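Local coordinates for protein extracellular sialidase/neuraminidase, putative (Aspergillus fumigatus, PDB 2XZI) that acts as a KDNase, a secreted glycosidase of the sialidase family that probably releases terminal deaminated sialic acid (Kdn) from glycoconjugates, at residues 15-23 against 33-41; 319-329 against 373-384. All blocks are in the same frame, centred on the assembly; numbering follows the deposited sequence.

Overall arrangement
From the N terminus, strand 12-18 pairs with strand 368-375 from the far end of the chain, closing the ring of blades of the sialidase beta-propeller. Contact 1 follows at once: the chain runs from 15-23 through a short loop of nine residues and returns as 33-41, where strand 37-45 opens the next sheet. Contact 2 opens much later, after contact 1 has closed, so the two lie in series and neither nest nor cross. It brings 319-329, which holds the edge strand 322-323 of the sheet that starts at strand 279-284, against the C-terminal strand and helix 377-381. The centres of the two contacts are about 24 Å apart, yet Pro16 packs on Val329.

Contact 1: residues 15-23 against 33-41; sequences FPLFRSANM and IGFHSFRIP. With KDM (deamino-alpha-neuraminic acid), chain C.
Phe38 lies across Phe18 and reaches past it to the backbone of Arg19. With CG set opposite its own carbonyl carbon (chi1 -64°), Phe38 starts at CB against Phe18 CB. Its CG then meets the same methylene, Phe18 CB to Phe38 CG being 3.7 Å, an off-centre CH-pi contact. One side of the ring, at CD1, approaches Phe18 CD2 at 4.0 Å, the ring planes 47° apart. On the other side CD2 stands 3.8 Å from Arg19 O, and CE2 comes to 3.2 Å from the same oxygen, which lies at the ring edge, near its plane, where the C-H dipoles should suit a carbonyl oxygen.

Ala21 N donates to His36 O over 3.2 Å, nearly straight but from above the carbonyl plane. Ser20 CB leans on the same oxygen, while Ser20 OG bonds Asn22 OD1 at 2.7 Å within a type I beta turn.

Arg39 leaves strand 37-41 on the side away from 15-23, and its NH1 and NH2 donate to O1A of the bound deamino-alpha-neuraminic acid, the NH2 bond at 2.9 Å. Glu354 forms a salt bridge with its NE. Arg245 and Arg302 also bond the ligand, consistent with completing the sialidase arginine triad. Strand 37-41 is thus held on one face by aromatic packing and one backbone bond, while Arg39, on the other, presents its charge to the ligand carboxylate.

Contact 2: residues 319-329 against 373-384; sequences NYGRKLEDAKV and RRFNLSWILNGP
Ala327 O is gripped end-on by Arg373, whose NH2 and NH1 stand 2.8 Å and 2.9 Å from that oxygen. Both nitrogens come from the same face of the carbonyl, and the oxygen lies almost exactly in the guanidinium plane. Leu324 CB covers one face of this group and Val329 CG2 the other; Glu335 forms a salt bridge to NH2, so the buried charge has a counter-ion.

A second arginine lies flat on Trp379. Arg322 is extended, CG opposite the backbone N (chi1 -167°), which carries the chain across the face of the indole: CD sits over the six-membered ring, 3.4 Å from its centroid, and CZ over the five-membered ring, a cation-pi stack with planes 11° apart. Gly383 CA presses on the guanidinium's opposite face. Two in-plane bonds fix its rotation: NH1 donates to Trp379 O at 2.8 Å, and NE meets Asp326 OD2, on its anti lone pair, at 2.9 Å in a salt bridge.

The contact joins neighbouring blades of the propeller: strand 322-323 edges one sheet, and strand 368-375 leads from the next into helix 377-381. Asn376 caps that helix, its OD1 accepting from Trp379 N, and Asn382 ND2 turns back to Ser378 O.

Trp379 NE1 donates to a water 2.9 Å from it, near the ring plane, and that water donates in turn to Asp326 O. Leu324 CD2 touches both Phe375 CE2 and Trp379 CH2, each at 4.3 Å, while Ala327 CB approaches Trp379 CZ2.

Contact 1: residues 15-23 against 33-41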
loop_
_atom_site.group_PDB
_atom_site.type_symbol
_atom_site.label_atom_id
_atom_site.label_comp_id
_atom_site.label_asym_id
_atom_site.label_seq_id
_atom_site.Cartn_x
_atom_site.Cartn_y
_atom_site.Cartn_z
ATOM N N PHE A 15 -0.150 10.677 -13.779
ATOM C CA PHE A 15 -0.780 9.949 -14.878
ATOM C C PHE A 15 -1.254 8.578 -14.410
ATOM O O PHE A 15 -0.722 8.042 -13.442
ATOM C CB PHE A 15 0.152 9.846 -16.112
ATOM C CG PHE A 15 1.531 9.312 -15.825
ATOM C CD1 PHE A 15 1.806 7.943 -15.886
ATOM C CD2 PHE A 15 2.568 10.188 -15.553
ATOM C CE1 PHE A 15 3.105 7.466 -15.642
ATOM C CE2 PHE A 15 3.857 9.727 -15.295
ATOM C CZ PHE A 15 4.127 8.355 -15.332
ATOM N N PRO A 16 -2.245 7.991 -15.100
ATOM C CA PRO A 16 -2.638 6.613 -14.738
ATOM C C PRO A 16 -1.502 5.621 -15.002
ATOM O O PRO A 16 -0.839 5.682 -16.060
ATOM C CB PRO A 16 -3.838 6.324 -15.648
ATOM C CG PRO A 16 -4.265 7.685 -16.168
ATOM C CD PRO A 16 -3.049 8.527 -16.215
ATOM N N LEU A 17 -1.267 4.731 -14.033
ATOM C CA LEU A 17 -0.244 3.706 -14.204
ATOM C C LEU A 17 -0.835 2.304 -14.358
ATOM O O LEU A 17 -0.236 1.431 -15.013
ATOM C CB LEU A 17 0.776 3.750 -13.054
ATOM C CG LEU A 17 1.961 2.792 -13.157
ATOM C CD1 LEU A 17 2.754 3.090 -14.434
ATOM C CD2 LEU A 17 2.860 2.865 -11.915
ATOM N N PHE A 18 -1.979 2.065 -13.731
ATOM C CA PHE A 18 -2.690 0.800 -13.909
ATOM C C PHE A 18 -4.051 1.153 -14.483
ATOM O O PHE A 18 -4.885 1.758 -13.812
ATOM C CB PHE A 18 -2.805 0.030 -12.580
ATOM C CG PHE A 18 -1.479 -0.432 -12.026
ATOM C CD1 PHE A 18 -0.714 0.401 -11.216
ATOM C CD2 PHE A 18 -0.998 -1.706 -12.300
ATOM C CE1 PHE A 18 0.495 -0.028 -10.698
ATOM C CE2 PHE A 18 0.223 -2.158 -11.793
ATOM C CZ PHE A 18 0.978 -1.323 -10.980
ATOM N N ARG A 19 -4.222 0.819 -15.763
ATOM C CA ARG A 19 -5.345 1.255 -16.583
ATOM C C ARG A 19 -6.379 0.145 -16.668
ATOM O O ARG A 19 -6.104 -0.928 -17.204
ATOM C CB ARG A 19 -4.836 1.617 -17.979
ATOM C CG ARG A 19 -3.826 2.772 -17.958
ATOM C CD ARG A 19 -3.252 3.078 -19.349
ATOM N NE ARG A 19 -4.271 3.666 -20.223
ATOM C CZ ARG A 19 -4.543 4.966 -20.327
ATOM N NH1 ARG A 19 -3.854 5.862 -19.623
ATOM N NH2 ARG A 19 -5.519 5.375 -21.132
ATOM N N SER A 20 -7.561 0.429 -16.135
ATOM C CA SER A 20 -8.662 -0.547 -16.078
ATOM C C SER A 20 -9.201 -0.907 -17.471
ATOM O O SER A 20 -8.917 -0.214 -18.461
ATOM C CB SER A 20 -9.783 -0.023 -15.167
ATOM O OG SER A 20 -9.998 1.366 -15.366
ATOM N N ALA A 21 -9.982 -1.983 -17.537
ATOM C CA ALA A 21 -10.433 -2.544 -18.823
ATOM C C ALA A 21 -11.252 -1.582 -19.708
ATOM O O ALA A 21 -11.328 -1.777 -20.922
ATOM C CB ALA A 21 -11.188 -3.863 -18.595
ATOM N N ASN A 22 -11.854 -0.557 -19.106
ATOM C CA ASN A 22 -12.674 0.439 -19.818
ATOM C C ASN A 22 -11.866 1.537 -20.502
ATOM O O ASN A 22 -12.410 2.312 -21.317
ATOM C CB ASN A 22 -13.661 1.100 -18.855
ATOM C CG ASN A 22 -12.963 1.854 -17.723
ATOM O OD1 ASN A 22 -11.972 1.370 -17.166
ATOM N ND2 ASN A 22 -13.471 3.032 -17.385
ATOM N N MET A 23 -10.590 1.650 -20.146
ATOM C CA MET A 23 -9.758 2.757 -20.634
ATOM C C MET A 23 -9.098 2.395 -21.956
ATOM O O MET A 23 -8.977 1.217 -22.286
ATOM C CB MET A 23 -8.677 3.101 -19.603
ATOM C CG MET A 23 -9.221 3.695 -18.310
ATOM S SD MET A 23 -7.954 3.975 -17.055
ATOM C CE MET A 23 -7.146 5.443 -17.690
ATOM N N ILE A 33 -4.030 -11.889 -20.670
ATOM C CA ILE A 33 -4.895 -11.797 -19.492
ATOM C C ILE A 33 -5.087 -10.340 -19.065
ATOM O O ILE A 33 -4.103 -9.638 -18.788
ATOM C CB ILE A 33 -4.368 -12.654 -18.303
ATOM C CG1 ILE A 33 -4.422 -14.164 -18.614
ATOM C CG2 ILE A 33 -5.105 -12.295 -16.996
ATOM C CD1 ILE A 33 -5.809 -14.719 -18.795
ATOM N N GLY A 34 -6.340 -9.900 -19.044
ATOM C CA GLY A 34 -6.671 -8.540 -18.647
ATOM C C GLY A 34 -7.419 -8.486 -17.337
ATOM O O GLY A 34 -7.700 -9.524 -16.704
ATOM N N PHE A 35 -7.751 -7.266 -16.932
ATOM C CA PHE A 35 -8.323 -7.026 -15.609
ATOM C C PHE A 35 -9.363 -5.928 -15.669
ATOM O O PHE A 35 -9.116 -4.827 -16.217
ATOM C CB PHE A 35 -7.219 -6.678 -14.591
ATOM C CG PHE A 35 -6.151 -7.723 -14.487
ATOM C CD1 PHE A 35 -6.292 -8.797 -13.633
ATOM C CD2 PHE A 35 -5.018 -7.654 -15.280
ATOM C CE1 PHE A 35 -5.315 -9.774 -13.546
ATOM C CE2 PHE A 35 -4.024 -8.635 -15.219
ATOM C CZ PHE A 35 -4.160 -9.696 -14.355
ATOM N N HIS A 36 -10.532 -6.216 -15.105
ATOM C CA HIS A 36 -11.573 -5.229 -14.969
ATOM C C HIS A 36 -11.037 -4.017 -14.207
ATOM O O HIS A 36 -11.177 -2.872 -14.654
ATOM C CB HIS A 36 -12.747 -5.880 -14.237
ATOM C CG HIS A 36 -13.889 -4.952 -13.996
ATOM N ND1 HIS A 36 -13.894 -4.021 -12.980
ATOM C CD2 HIS A 36 -15.076 -4.821 -14.635
ATOM C CE1 HIS A 36 -15.032 -3.347 -13.009
ATOM N NE2 HIS A 36 -15.763 -3.807 -14.010
ATOM N N SER A 37 -10.418 -4.294 -13.060
ATOM C CA SER A 37 -9.983 -3.270 -12.115
ATOM C C SER A 37 -8.625 -3.550 -11.544
ATOM O O SER A 37 -8.173 -4.698 -11.458
ATOM C CB SER A 37 -10.976 -3.191 -10.966
ATOM O OG SER A 37 -12.180 -2.566 -11.373
ATOM N N PHE A 38 -7.979 -2.471 -11.140
ATOM C CA PHE A 38 -6.759 -2.550 -10.356
ATOM C C PHE A 38 -7.008 -1.799 -9.075
ATOM O O PHE A 38 -7.519 -0.690 -9.100
ATOM C CB PHE A 38 -5.599 -1.940 -11.111
ATOM C CG PHE A 38 -5.260 -2.678 -12.386
ATOM C CD1 PHE A 38 -4.441 -3.791 -12.347
ATOM C CD2 PHE A 38 -5.756 -2.252 -13.615
ATOM C CE1 PHE A 38 -4.102 -4.482 -13.501
ATOM C CE2 PHE A 38 -5.440 -2.961 -14.777
ATOM C CZ PHE A 38 -4.598 -4.059 -14.719
ATOM N N ARG A 39 -6.693 -2.453 -7.959
ATOM C CA ARG A 39 -6.851 -1.862 -6.622
ATOM C C ARG A 39 -5.677 -2.251 -5.742
ATOM O O ARG A 39 -4.854 -3.084 -6.124
ATOM C CB ARG A 39 -8.156 -2.348 -5.984
ATOM C CG ARG A 39 -9.427 -1.683 -6.522
ATOM C CD ARG A 39 -10.564 -1.727 -5.503
ATOM N NE ARG A 39 -10.149 -1.023 -4.304
ATOM C CZ ARG A 39 -10.633 -1.213 -3.086
ATOM N NH1 ARG A 39 -11.616 -2.069 -2.860
ATOM N NH2 ARG A 39 -10.097 -0.530 -2.077
ATOM N N ILE A 40 -5.602 -1.611 -4.578
ATOM C CA ILE A 40 -4.681 -2.025 -3.516
ATOM C C ILE A 40 -3.203 -1.847 -3.904
ATOM O O ILE A 40 -2.459 -2.822 -4.019
ATOM C CB ILE A 40 -4.972 -3.478 -3.003
ATOM C CG1 ILE A 40 -6.478 -3.826 -2.988
ATOM C CG2 ILE A 40 -4.378 -3.673 -1.622
ATOM C CD1 ILE A 40 -7.352 -2.921 -2.164
ATOM N N PRO A 41 -2.779 -0.587 -4.112
ATOM C CA PRO A 41 -1.411 -0.265 -4.544
ATOM C C PRO A 41 -0.333 -0.453 -3.474
ATOM O O PRO A 41 -0.588 -0.318 -2.271
ATOM C CB PRO A 41 -1.498 1.223 -4.901
ATOM C CG PRO A 41 -2.588 1.732 -3.992
ATOM C CD PRO A 41 -3.615 0.626 -4.034
HETATM C C2 KDM C . -11.732 -3.157 1.327
HETATM C C1 KDM C . -12.066 -1.675 1.209
HETATM C C3 KDM C . -10.676 -3.559 0.280
HETATM C C4 KDM C . -9.804 -4.771 0.719
HETATM C C5 KDM C . -10.366 -5.573 1.899
HETATM C C6 KDM C . -10.608 -4.617 3.093
HETATM C C7 KDM C . -11.389 -5.270 4.244
HETATM C C8 KDM C . -11.436 -4.333 5.465
HETATM C C9 KDM C . -12.248 -4.948 6.591
HETATM O O5 KDM C . -9.484 -6.669 2.254
HETATM O O1A KDM C . -11.844 -1.097 0.118
HETATM O O1B KDM C . -12.563 -1.151 2.234
HETATM O O4 KDM C . -9.672 -5.642 -0.405
HETATM O O6 KDM C . -11.325 -3.396 2.710
HETATM O O7 KDM C . -12.720 -5.550 3.802
HETATM O O8 KDM C . -10.114 -4.089 5.967
HETATM O O9 KDM C . -11.544 -6.116 7.045
HETATM O O2 KDM C . -12.970 -3.830 1.067
#

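Contact 2: residues 319-329 against 373-384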
loop_
_atom_site.group_PDB
_atom_site.type_symbol
_atom_site.label_atom_id
_atom_site.label_comp_id
_atom_site.label_asym_id
_atom_site.label_seq_id
_atom_site.Cartn_x
_atom_site.Cartn_y
_atom_site.Cartn_z
ATOM N N ASN A 319 0.715 18.795 9.445
ATOM C CA ASN A 319 0.179 20.049 8.919
ATOM C C ASN A 319 -1.067 19.768 8.073
ATOM O O ASN A 319 -1.475 18.615 7.905
ATOM C CB ASN A 319 1.242 20.869 8.157
ATOM C CG ASN A 319 1.793 20.176 6.880
ATOM O OD1 ASN A 319 1.300 19.143 6.415
ATOM N ND2 ASN A 319 2.820 20.795 6.293
ATOM N N TYR A 320 -1.687 20.822 7.556
ATOM C CA TYR A 320 -2.825 20.648 6.673
ATOM C C TYR A 320 -2.403 19.870 5.423
ATOM O O TYR A 320 -3.126 18.964 4.971
ATOM C CB TYR A 320 -3.417 22.014 6.293
ATOM C CG TYR A 320 -4.619 21.925 5.380
ATOM C CD1 TYR A 320 -4.465 21.670 4.013
ATOM C CD2 TYR A 320 -5.911 22.080 5.881
ATOM C CE1 TYR A 320 -5.552 21.568 3.165
ATOM C CE2 TYR A 320 -7.025 21.989 5.020
ATOM C CZ TYR A 320 -6.825 21.731 3.667
ATOM O OH TYR A 320 -7.886 21.628 2.792
ATOM N N GLY A 321 -1.261 20.252 4.863
ATOM C CA GLY A 321 -0.718 19.585 3.693
ATOM C C GLY A 321 -1.323 20.141 2.429
ATOM O O GLY A 321 -1.585 21.346 2.330
ATOM N N ARG A 322 -1.536 19.266 1.455
ATOM C CA ARG A 322 -2.106 19.676 0.185
ATOM C C ARG A 322 -3.061 18.615 -0.364
ATOM O O ARG A 322 -2.784 17.419 -0.315
ATOM C CB ARG A 322 -1.009 20.000 -0.830
ATOM C CG ARG A 322 -1.536 20.727 -2.058
ATOM C CD ARG A 322 -0.449 21.388 -2.868
ATOM N NE ARG A 322 -1.054 22.319 -3.820
ATOM C CZ ARG A 322 -0.380 23.180 -4.573
ATOM N NH1 ARG A 322 0.941 23.265 -4.501
ATOM N NH2 ARG A 322 -1.058 23.996 -5.378
ATOM N N LYS A 323 -4.194 19.069 -0.878
ATOM C CA LYS A 323 -5.119 18.183 -1.559
ATOM C C LYS A 323 -4.542 17.733 -2.876
ATOM O O LYS A 323 -4.083 18.555 -3.668
ATOM C CB LYS A 323 -6.443 18.898 -1.849
ATOM C CG LYS A 323 -7.178 19.352 -0.636
ATOM C CD LYS A 323 -8.467 20.041 -1.082
ATOM C CE LYS A 323 -9.265 20.551 0.092
ATOM N NZ LYS A 323 -10.509 21.254 -0.362
ATOM N N LEU A 324 -4.602 16.426 -3.136
ATOM C CA LEU A 324 -4.158 15.921 -4.445
ATOM C C LEU A 324 -4.973 16.493 -5.614
ATOM O O LEU A 324 -4.451 16.608 -6.732
ATOM C CB LEU A 324 -4.137 14.386 -4.521
ATOM C CG LEU A 324 -3.250 13.702 -3.489
ATOM C CD1 LEU A 324 -3.118 12.223 -3.805
ATOM C CD2 LEU A 324 -1.861 14.357 -3.357
ATOM N N GLU A 325 -6.213 16.904 -5.331
ATOM C CA GLU A 325 -7.065 17.466 -6.372
ATOM C C GLU A 325 -6.545 18.813 -6.896
ATOM O O GLU A 325 -6.987 19.282 -7.935
ATOM C CB GLU A 325 -8.546 17.514 -5.942
ATOM C CG GLU A 325 -8.812 17.778 -4.467
ATOM C CD GLU A 325 -10.204 17.337 -4.019
ATOM O OE1 GLU A 325 -11.193 17.726 -4.682
ATOM O OE2 GLU A 325 -10.309 16.610 -2.997
ATOM N N ASP A 326 -5.575 19.414 -6.202
ATOM C CA ASP A 326 -4.898 20.619 -6.716
ATOM C C ASP A 326 -4.084 20.322 -7.979
ATOM O O ASP A 326 -3.747 21.236 -8.741
ATOM C CB ASP A 326 -3.944 21.216 -5.675
ATOM C CG ASP A 326 -4.649 21.840 -4.483
ATOM O OD1 ASP A 326 -5.892 21.825 -4.417
ATOM O OD2 ASP A 326 -3.915 22.353 -3.606
ATOM N N ALA A 327 -3.744 19.046 -8.177
ATOM C CA ALA A 327 -3.050 18.576 -9.368
ATOM C C ALA A 327 -3.870 17.401 -9.931
ATOM O O ALA A 327 -3.403 16.266 -9.974
ATOM C CB ALA A 327 -1.629 18.129 -9.012
ATOM N N LYS A 328 -5.098 17.685 -10.369
ATOM C CA LYS A 328 -6.033 16.636 -10.779
ATOM C C LYS A 328 -5.595 15.922 -12.060
ATOM O O LYS A 328 -4.977 16.520 -12.961
ATOM C CB LYS A 328 -7.463 17.191 -10.939
ATOM C CG LYS A 328 -8.560 16.130 -10.882
ATOM C CD LYS A 328 -9.934 16.687 -11.295
ATOM C CE LYS A 328 -11.024 15.611 -11.250
ATOM N NZ LYS A 328 -11.462 15.265 -9.863
ATOM N N VAL A 329 -5.906 14.631 -12.108
ATOM C CA VAL A 329 -5.763 13.796 -13.295
ATOM C C VAL A 329 -7.121 13.718 -13.988
ATOM O O VAL A 329 -8.160 13.568 -13.336
ATOM C CB VAL A 329 -5.297 12.359 -12.929
ATOM C CG1 VAL A 329 -5.276 11.445 -14.148
ATOM C CG2 VAL A 329 -3.941 12.389 -12.284
ATOM N N ARG A 373 1.730 9.423 -9.053
ATOM C CA ARG A 373 2.026 10.832 -8.864
ATOM C C ARG A 373 3.455 10.964 -8.410
ATOM O O ARG A 373 3.947 10.127 -7.620
ATOM C CB ARG A 373 1.160 11.423 -7.777
ATOM C CG ARG A 373 -0.301 11.496 -8.104
ATOM C CD ARG A 373 -1.088 12.169 -6.979
ATOM N NE ARG A 373 -2.412 12.546 -7.458
ATOM C CZ ARG A 373 -2.662 13.642 -8.171
ATOM N NH1 ARG A 373 -1.686 14.486 -8.484
ATOM N NH2 ARG A 373 -3.901 13.889 -8.582
ATOM N N ARG A 374 4.112 12.017 -8.899
ATOM C CA ARG A 374 5.365 12.495 -8.331
ATOM C C ARG A 374 5.171 13.937 -7.923
ATOM O O ARG A 374 4.602 14.726 -8.688
ATOM C CB ARG A 374 6.498 12.385 -9.342
ATOM C CG ARG A 374 6.910 10.963 -9.621
ATOM C CD ARG A 374 7.605 10.760 -10.981
ATOM N NE ARG A 374 8.484 11.866 -11.351
ATOM C CZ ARG A 374 9.723 12.038 -10.894
ATOM N NH1 ARG A 374 10.261 11.156 -10.057
ATOM N NH2 ARG A 374 10.412 13.121 -11.257
ATOM N N PHE A 375 5.660 14.304 -6.744
ATOM C CA PHE A 375 5.653 15.701 -6.332
ATOM C C PHE A 375 6.764 15.905 -5.340
ATOM O O PHE A 375 7.192 14.957 -4.684
ATOM C CB PHE A 375 4.289 16.107 -5.736
ATOM C CG PHE A 375 3.729 15.126 -4.736
ATOM C CD1 PHE A 375 4.136 15.157 -3.423
ATOM C CD2 PHE A 375 2.768 14.193 -5.112
ATOM C CE1 PHE A 375 3.615 14.268 -2.497
ATOM C CE2 PHE A 375 2.241 13.304 -4.186
ATOM C CZ PHE A 375 2.671 13.354 -2.870
ATOM N N ASN A 376 7.270 17.128 -5.244
ATOM C CA ASN A 376 8.278 17.416 -4.240
ATOM C C ASN A 376 7.697 18.058 -2.993
ATOM O O ASN A 376 6.502 18.356 -2.916
ATOM C CB ASN A 376 9.453 18.219 -4.812
ATOM C CG ASN A 376 9.051 19.580 -5.364
ATOM O OD1 ASN A 376 7.879 19.989 -5.339
ATOM N ND2 ASN A 376 10.040 20.286 -5.886
ATOM N N LEU A 377 8.549 18.215 -1.988
ATOM C CA LEU A 377 8.133 18.828 -0.733
ATOM C C LEU A 377 7.627 20.239 -0.983
ATOM O O LEU A 377 6.633 20.659 -0.387
ATOM C CB LEU A 377 9.283 18.845 0.270
ATOM C CG LEU A 377 9.736 17.494 0.809
ATOM C CD1 LEU A 377 11.013 17.720 1.599
ATOM C CD2 LEU A 377 8.651 16.818 1.656
ATOM N N SER A 378 8.303 20.966 -1.878
ATOM C CA SER A 378 7.869 22.313 -2.234
ATOM C C SER A 378 6.426 22.348 -2.713
ATOM O O SER A 378 5.677 23.234 -2.349
ATOM C CB SER A 378 8.742 22.882 -3.332
ATOM O OG SER A 378 8.231 24.142 -3.700
ATOM N N TRP A 379 6.034 21.367 -3.518
ATOM C CA TRP A 379 4.654 21.319 -3.978
ATOM C C TRP A 379 3.682 21.212 -2.796
ATOM O O TRP A 379 2.680 21.932 -2.742
ATOM C CB TRP A 379 4.426 20.203 -5.000
ATOM C CG TRP A 379 3.033 20.199 -5.519
ATOM C CD1 TRP A 379 2.537 20.955 -6.539
ATOM C CD2 TRP A 379 1.939 19.421 -5.025
ATOM N NE1 TRP A 379 1.204 20.687 -6.723
ATOM C CE2 TRP A 379 0.808 19.744 -5.812
ATOM C CE3 TRP A 379 1.802 18.470 -4.000
ATOM C CZ2 TRP A 379 -0.448 19.155 -5.602
ATOM C CZ3 TRP A 379 0.558 17.870 -3.803
ATOM C CH2 TRP A 379 -0.550 18.215 -4.601
ATOM N N ILE A 380 3.981 20.351 -1.828
ATOM C CA ILE A 380 3.110 20.224 -0.663
ATOM C C ILE A 380 3.054 21.534 0.115
ATOM O O ILE A 380 1.971 22.013 0.465
ATOM C CB ILE A 380 3.587 19.125 0.301
ATOM C CG1 ILE A 380 3.688 17.771 -0.417
ATOM C CG2 ILE A 380 2.634 19.013 1.494
ATOM C CD1 ILE A 380 4.287 16.624 0.447
ATOM N N LEU A 381 4.229 22.094 0.393
ATOM C CA LEU A 381 4.366 23.294 1.244
ATOM C C LEU A 381 3.790 24.575 0.652
ATOM O O LEU A 381 3.416 25.480 1.393
ATOM C CB LEU A 381 5.832 23.505 1.628
ATOM C CG LEU A 381 6.401 22.394 2.503
ATOM C CD1 LEU A 381 7.934 22.480 2.504
ATOM C CD2 LEU A 381 5.809 22.456 3.908
ATOM N N ASN A 382 3.715 24.646 -0.672
ATOM C CA ASN A 382 3.141 25.800 -1.352
ATOM C C ASN A 382 1.641 25.658 -1.623
ATOM O O ASN A 382 1.054 26.450 -2.366
ATOM C CB ASN A 382 3.966 26.116 -2.602
ATOM C CG ASN A 382 5.281 26.790 -2.240
ATOM O OD1 ASN A 382 5.296 27.937 -1.788
ATOM N ND2 ASN A 382 6.396 26.078 -2.417
ATOM N N GLY A 383 1.015 24.664 -0.993
ATOM C CA GLY A 383 -0.428 24.464 -1.094
ATOM C C GLY A 383 -1.175 25.654 -0.498
ATOM O O GLY A 383 -0.677 26.282 0.441
ATOM N N PRO A 384 -2.367 25.959 -1.034
ATOM C CA PRO A 384 -3.131 27.157 -0.667
ATOM C C PRO A 384 -3.751 27.102 0.733
ATOM O O PRO A 384 -4.263 28.111 1.205
ATOM C CB PRO A 384 -4.227 27.195 -1.738
ATOM C CG PRO A 384 -4.443 25.784 -2.078
ATOM C CD PRO A 384 -3.060 25.183 -2.076
HETATM O O HOH W 1 -0.630 21.944 -8.628
#